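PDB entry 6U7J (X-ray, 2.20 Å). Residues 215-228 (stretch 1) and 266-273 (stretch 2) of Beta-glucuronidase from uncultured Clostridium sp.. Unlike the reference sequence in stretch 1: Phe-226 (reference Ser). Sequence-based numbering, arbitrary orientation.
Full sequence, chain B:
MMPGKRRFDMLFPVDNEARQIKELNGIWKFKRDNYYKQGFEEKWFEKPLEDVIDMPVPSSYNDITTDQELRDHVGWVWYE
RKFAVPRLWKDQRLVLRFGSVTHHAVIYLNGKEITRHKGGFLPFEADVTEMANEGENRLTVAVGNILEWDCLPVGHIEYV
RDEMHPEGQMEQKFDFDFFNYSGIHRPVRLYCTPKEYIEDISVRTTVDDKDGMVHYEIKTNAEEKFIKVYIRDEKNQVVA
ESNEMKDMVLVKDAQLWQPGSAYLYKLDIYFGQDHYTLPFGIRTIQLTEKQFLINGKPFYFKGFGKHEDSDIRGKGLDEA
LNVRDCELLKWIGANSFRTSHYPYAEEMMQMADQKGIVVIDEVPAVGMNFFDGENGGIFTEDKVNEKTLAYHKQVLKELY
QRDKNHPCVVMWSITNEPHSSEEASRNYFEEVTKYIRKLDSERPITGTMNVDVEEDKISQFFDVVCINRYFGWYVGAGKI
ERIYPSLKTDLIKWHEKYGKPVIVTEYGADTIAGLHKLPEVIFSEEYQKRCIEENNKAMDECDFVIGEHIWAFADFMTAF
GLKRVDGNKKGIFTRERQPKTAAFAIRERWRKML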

# COMPACT_ATOMS: atom_id res chain seq x y z
N HIS B 215 -25.05 -6.44 -49.01
CA HIS B 215 -26.17 -7.38 -49.02
C HIS B 215 -26.97 -7.17 -47.74
O HIS B 215 -26.42 -7.31 -46.64
CB HIS B 215 -25.70 -8.83 -49.09
CG HIS B 215 -24.80 -9.13 -50.26
ND1 HIS B 215 -23.64 -8.43 -50.51
CD2 HIS B 215 -24.89 -10.08 -51.22
CE1 HIS B 215 -23.06 -8.93 -51.59
NE2 HIS B 215 -23.80 -9.93 -52.04
N TYR B 216 -28.25 -6.85 -47.87
CA TYR B 216 -29.09 -6.67 -46.69
C TYR B 216 -30.37 -7.49 -46.82
O TYR B 216 -30.80 -7.83 -47.92
CB TYR B 216 -29.43 -5.20 -46.45
CG TYR B 216 -30.41 -4.59 -47.43
CD1 TYR B 216 -31.78 -4.77 -47.28
CD2 TYR B 216 -29.96 -3.80 -48.48
CE1 TYR B 216 -32.68 -4.22 -48.18
CE2 TYR B 216 -30.85 -3.23 -49.38
CZ TYR B 216 -32.20 -3.44 -49.22
OH TYR B 216 -33.08 -2.88 -50.11
N GLU B 217 -30.97 -7.78 -45.67
CA GLU B 217 -32.21 -8.54 -45.59
C GLU B 217 -32.99 -8.05 -44.39
O GLU B 217 -32.48 -8.06 -43.26
CB GLU B 217 -31.94 -10.04 -45.49
CG GLU B 217 -33.19 -10.90 -45.37
CD GLU B 217 -32.86 -12.38 -45.34
OE1 GLU B 217 -33.80 -13.21 -45.24
OE2 GLU B 217 -31.66 -12.72 -45.43
N ILE B 218 -34.22 -7.61 -44.63
CA ILE B 218 -35.06 -6.95 -43.64
C ILE B 218 -36.30 -7.81 -43.40
O ILE B 218 -36.82 -8.44 -44.32
CB ILE B 218 -35.43 -5.53 -44.09
CG1 ILE B 218 -34.15 -4.75 -44.40
CG2 ILE B 218 -36.27 -4.81 -43.05
CD1 ILE B 218 -34.38 -3.42 -45.08
N LYS B 219 -36.75 -7.84 -42.15
CA LYS B 219 -37.88 -8.66 -41.74
C LYS B 219 -38.86 -7.75 -41.02
O LYS B 219 -38.47 -7.01 -40.11
CB LYS B 219 -37.41 -9.80 -40.84
CG LYS B 219 -38.48 -10.77 -40.36
CD LYS B 219 -37.79 -11.94 -39.59
CE LYS B 219 -38.57 -12.42 -38.35
NZ LYS B 219 -38.37 -13.88 -38.04
N THR B 220 -40.11 -7.75 -41.47
CA THR B 220 -41.20 -7.03 -40.82
C THR B 220 -42.32 -8.01 -40.48
O THR B 220 -42.31 -9.18 -40.89
CB THR B 220 -41.76 -5.92 -41.72
OG1 THR B 220 -42.66 -6.49 -42.68
CG2 THR B 220 -40.65 -5.19 -42.45
N ASN B 221 -43.29 -7.52 -39.72
CA ASN B 221 -44.50 -8.29 -39.43
C ASN B 221 -45.62 -8.01 -40.43
O ASN B 221 -46.78 -8.27 -40.12
CB ASN B 221 -44.98 -8.01 -38.00
CG ASN B 221 -45.49 -6.59 -37.80
OD1 ASN B 221 -45.02 -5.66 -38.45
ND2 ASN B 221 -46.46 -6.43 -36.91
N ALA B 222 -45.29 -7.49 -41.63
CA ALA B 222 -46.23 -7.28 -42.75
C ALA B 222 -45.42 -7.28 -44.05
O ALA B 222 -45.16 -6.23 -44.67
CB ALA B 222 -47.04 -5.99 -42.58
N GLU B 223 -45.03 -8.48 -44.49
CA GLU B 223 -44.07 -8.67 -45.59
C GLU B 223 -44.59 -8.30 -46.97
O GLU B 223 -44.22 -8.95 -47.96
CB GLU B 223 -43.61 -10.14 -45.63
CG GLU B 223 -43.22 -10.75 -44.30
CD GLU B 223 -41.94 -11.58 -44.39
OE1 GLU B 223 -41.20 -11.63 -43.38
OE2 GLU B 223 -41.69 -12.20 -45.46
N GLU B 224 -45.44 -7.29 -47.08
CA GLU B 224 -46.05 -6.94 -48.37
C GLU B 224 -46.28 -5.45 -48.55
O GLU B 224 -46.40 -5.01 -49.70
CB GLU B 224 -47.39 -7.66 -48.56
CG GLU B 224 -48.40 -7.47 -47.42
CD GLU B 224 -47.99 -8.17 -46.13
OE1 GLU B 224 -48.46 -7.75 -45.05
OE2 GLU B 224 -47.21 -9.14 -46.20
N LYS B 225 -46.36 -4.67 -47.49
CA LYS B 225 -46.36 -3.23 -47.66
C LYS B 225 -45.00 -2.78 -48.21
O LYS B 225 -44.02 -3.53 -48.19
CB LYS B 225 -46.70 -2.53 -46.35
CG LYS B 225 -47.89 -3.15 -45.63
CD LYS B 225 -49.22 -2.76 -46.27
CE LYS B 225 -50.40 -3.15 -45.38
NZ LYS B 225 -50.54 -2.27 -44.17
N PHE B 226 -44.98 -1.56 -48.71
CA PHE B 226 -43.82 -1.07 -49.44
C PHE B 226 -42.76 -0.59 -48.46
O PHE B 226 -43.08 -0.07 -47.39
CB PHE B 226 -44.23 0.05 -50.40
CG PHE B 226 -45.29 -0.36 -51.41
CD1 PHE B 226 -45.00 -0.37 -52.77
CD2 PHE B 226 -46.56 -0.75 -51.01
CE1 PHE B 226 -45.96 -0.76 -53.70
CE2 PHE B 226 -47.52 -1.14 -51.92
CZ PHE B 226 -47.22 -1.14 -53.28
N ILE B 227 -41.49 -0.78 -48.83
CA ILE B 227 -40.36 -0.40 -47.99
C ILE B 227 -39.40 0.45 -48.81
O ILE B 227 -39.24 0.25 -50.02
CB ILE B 227 -39.63 -1.64 -47.41
CG1 ILE B 227 -38.86 -1.27 -46.14
CG2 ILE B 227 -38.72 -2.27 -48.46
CD1 ILE B 227 -38.44 -2.48 -45.32
N LYS B 228 -38.77 1.42 -48.14
CA LYS B 228 -37.73 2.27 -48.72
C LYS B 228 -36.46 2.09 -47.90
O LYS B 228 -36.49 2.12 -46.66
CB LYS B 228 -38.15 3.75 -48.74
CG LYS B 228 -37.34 4.63 -49.71
CD LYS B 228 -37.64 4.32 -51.19
CE LYS B 228 -37.47 5.54 -52.11
NZ LYS B 228 -36.09 5.74 -52.66
N LYS B 266 -24.91 3.88 -42.72
CA LYS B 266 -26.17 3.63 -42.03
C LYS B 266 -27.17 3.03 -43.01
O LYS B 266 -27.39 3.59 -44.09
CB LYS B 266 -26.74 4.91 -41.40
CG LYS B 266 -25.73 5.73 -40.61
CD LYS B 266 -25.65 7.14 -41.17
CE LYS B 266 -24.57 7.97 -40.49
NZ LYS B 266 -23.42 7.15 -40.01
N LEU B 267 -27.74 1.88 -42.64
CA LEU B 267 -28.90 1.32 -43.32
C LEU B 267 -30.13 2.03 -42.76
O LEU B 267 -30.55 1.76 -41.63
CB LEU B 267 -28.98 -0.19 -43.12
CG LEU B 267 -29.86 -0.95 -44.13
CD1 LEU B 267 -29.37 -0.72 -45.57
CD2 LEU B 267 -29.94 -2.45 -43.83
N ASP B 268 -30.70 2.94 -43.54
CA ASP B 268 -31.78 3.82 -43.11
C ASP B 268 -33.07 3.36 -43.77
O ASP B 268 -33.20 3.44 -45.00
CB ASP B 268 -31.45 5.27 -43.47
CG ASP B 268 -32.37 6.29 -42.80
OD1 ASP B 268 -32.91 6.04 -41.69
OD2 ASP B 268 -32.52 7.38 -43.39
N ILE B 269 -34.02 2.89 -42.96
CA ILE B 269 -35.16 2.11 -43.43
C ILE B 269 -36.46 2.80 -43.02
O ILE B 269 -36.64 3.16 -41.85
CB ILE B 269 -35.12 0.68 -42.86
CG1 ILE B 269 -33.76 0.04 -43.13
CG2 ILE B 269 -36.26 -0.16 -43.41
CD1 ILE B 269 -33.55 -1.29 -42.41
N TYR B 270 -37.37 2.95 -43.98
CA TYR B 270 -38.71 3.47 -43.74
C TYR B 270 -39.74 2.43 -44.16
O TYR B 270 -39.71 1.94 -45.29
CB TYR B 270 -38.93 4.78 -44.50
CG TYR B 270 -38.09 5.94 -43.99
CD1 TYR B 270 -36.78 6.11 -44.42
CD2 TYR B 270 -38.62 6.86 -43.09
CE1 TYR B 270 -36.01 7.17 -43.95
CE2 TYR B 270 -37.87 7.91 -42.63
CZ TYR B 270 -36.57 8.07 -43.06
OH TYR B 270 -35.83 9.13 -42.59
N PHE B 271 -40.64 2.10 -43.24
CA PHE B 271 -41.62 1.03 -43.46
C PHE B 271 -42.93 1.49 -42.83
O PHE B 271 -43.11 1.42 -41.61
CB PHE B 271 -41.13 -0.29 -42.86
CG PHE B 271 -42.12 -1.43 -42.96
CD1 PHE B 271 -42.36 -2.06 -44.18
CD2 PHE B 271 -42.81 -1.87 -41.84
CE1 PHE B 271 -43.26 -3.12 -44.28
CE2 PHE B 271 -43.72 -2.92 -41.92
CZ PHE B 271 -43.96 -3.54 -43.15
N GLY B 272 -43.84 1.97 -43.67
CA GLY B 272 -45.12 2.45 -43.20
C GLY B 272 -44.97 3.65 -42.29
O GLY B 272 -44.48 4.71 -42.70
N GLN B 273 -45.40 3.51 -41.05
CA GLN B 273 -45.13 4.52 -40.04
C GLN B 273 -43.79 4.30 -39.34
O GLN B 273 -43.32 5.22 -38.65
CB GLN B 273 -46.26 4.55 -39.01
CG GLN B 273 -47.60 5.05 -39.57
CD GLN B 273 -47.53 6.51 -40.00
OE1 GLN B 273 -47.46 7.42 -39.17
NE2 GLN B 273 -47.53 6.74 -41.31

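What fills the apolar centre of the contact? The ring of Phe-271 does, and it gives up more surface to the other stretch than any other residue here. Its chi1 is t, and the ring reaches across to the turn that follows strand 215-220. Thr-220 lies over one face: its CG2 sits 3.7 Å from the centroid of the Phe-271 ring and only 7° off the ring normal, a CH-pi contact that a threonine methyl is well shaped to make. The CB of Ala-222 comes within 4.0 Å of Phe-271 CZ, and the backbone is close too, with Ala-222 O 3.3 Å from Phe-271 CZ at the ring edge. Ile-227 adds its CG1, 4.1 Å from Phe-271 CD1.

How does the apolar packing continue along the strands? Strands 215-220 and 266-271 run in broadly similar directions, 33° apart, with axes no closer than 10.4 Å, so side chains rather than backbones bridge the space between them. Tyr-216, Ile-218 and Thr-220, alternate residues of one strand, all point toward stretch 2. Ile-218 CD1 meets Ile-269 CD1 at 3.5 Å, and Tyr-216 CB meets Leu-267 CD2 at 3.8 Å. Ile-269 also receives Ile-227, whose CD1 lies 3.7 Å from Ile-269 CG2. Branched aliphatic chains suit these buried positions, filling space without leaving a polar group unpaired; the hydroxyl at the end of the Tyr-216 ring is hydrogen-bonded elsewhere in the structure.

What shapes the turn that meets the Phe-271 ring? Thr-220 serves twice, for while its methyl covers the ring, its OG1 accepts a hydrogen bond from Ala-222 N at 3.0 Å. Ala-222 O in turn accepts one from Glu-224 N at 2.6 Å. Glu-223 and Glu-224 direct their CA-to-CB bonds away from stretch 2, and both are exposed, as suits their charge.

Where do the backbones themselves join? At Lys-228 and Tyr-270, an antiparallel pair closed by two nearly straight hydrogen bonds: Lys-228 N to Tyr-270 O at 3.0 Å, and Tyr-270 N to Lys-228 O at 2.9 Å. Lys-228 O also receives a CA-H...O contact from Ile-269 CA at 3.5 Å. The side chains of this pair share a face of the sheet, with Lys-228 CB 4.4 Å from Tyr-270 CB, but their ends lead away, and both residues are partly exposed. Beyond Phe-271 the strand gives way to exposed Gly-272, whose positive phi of 64° is one that glycine readily adopts.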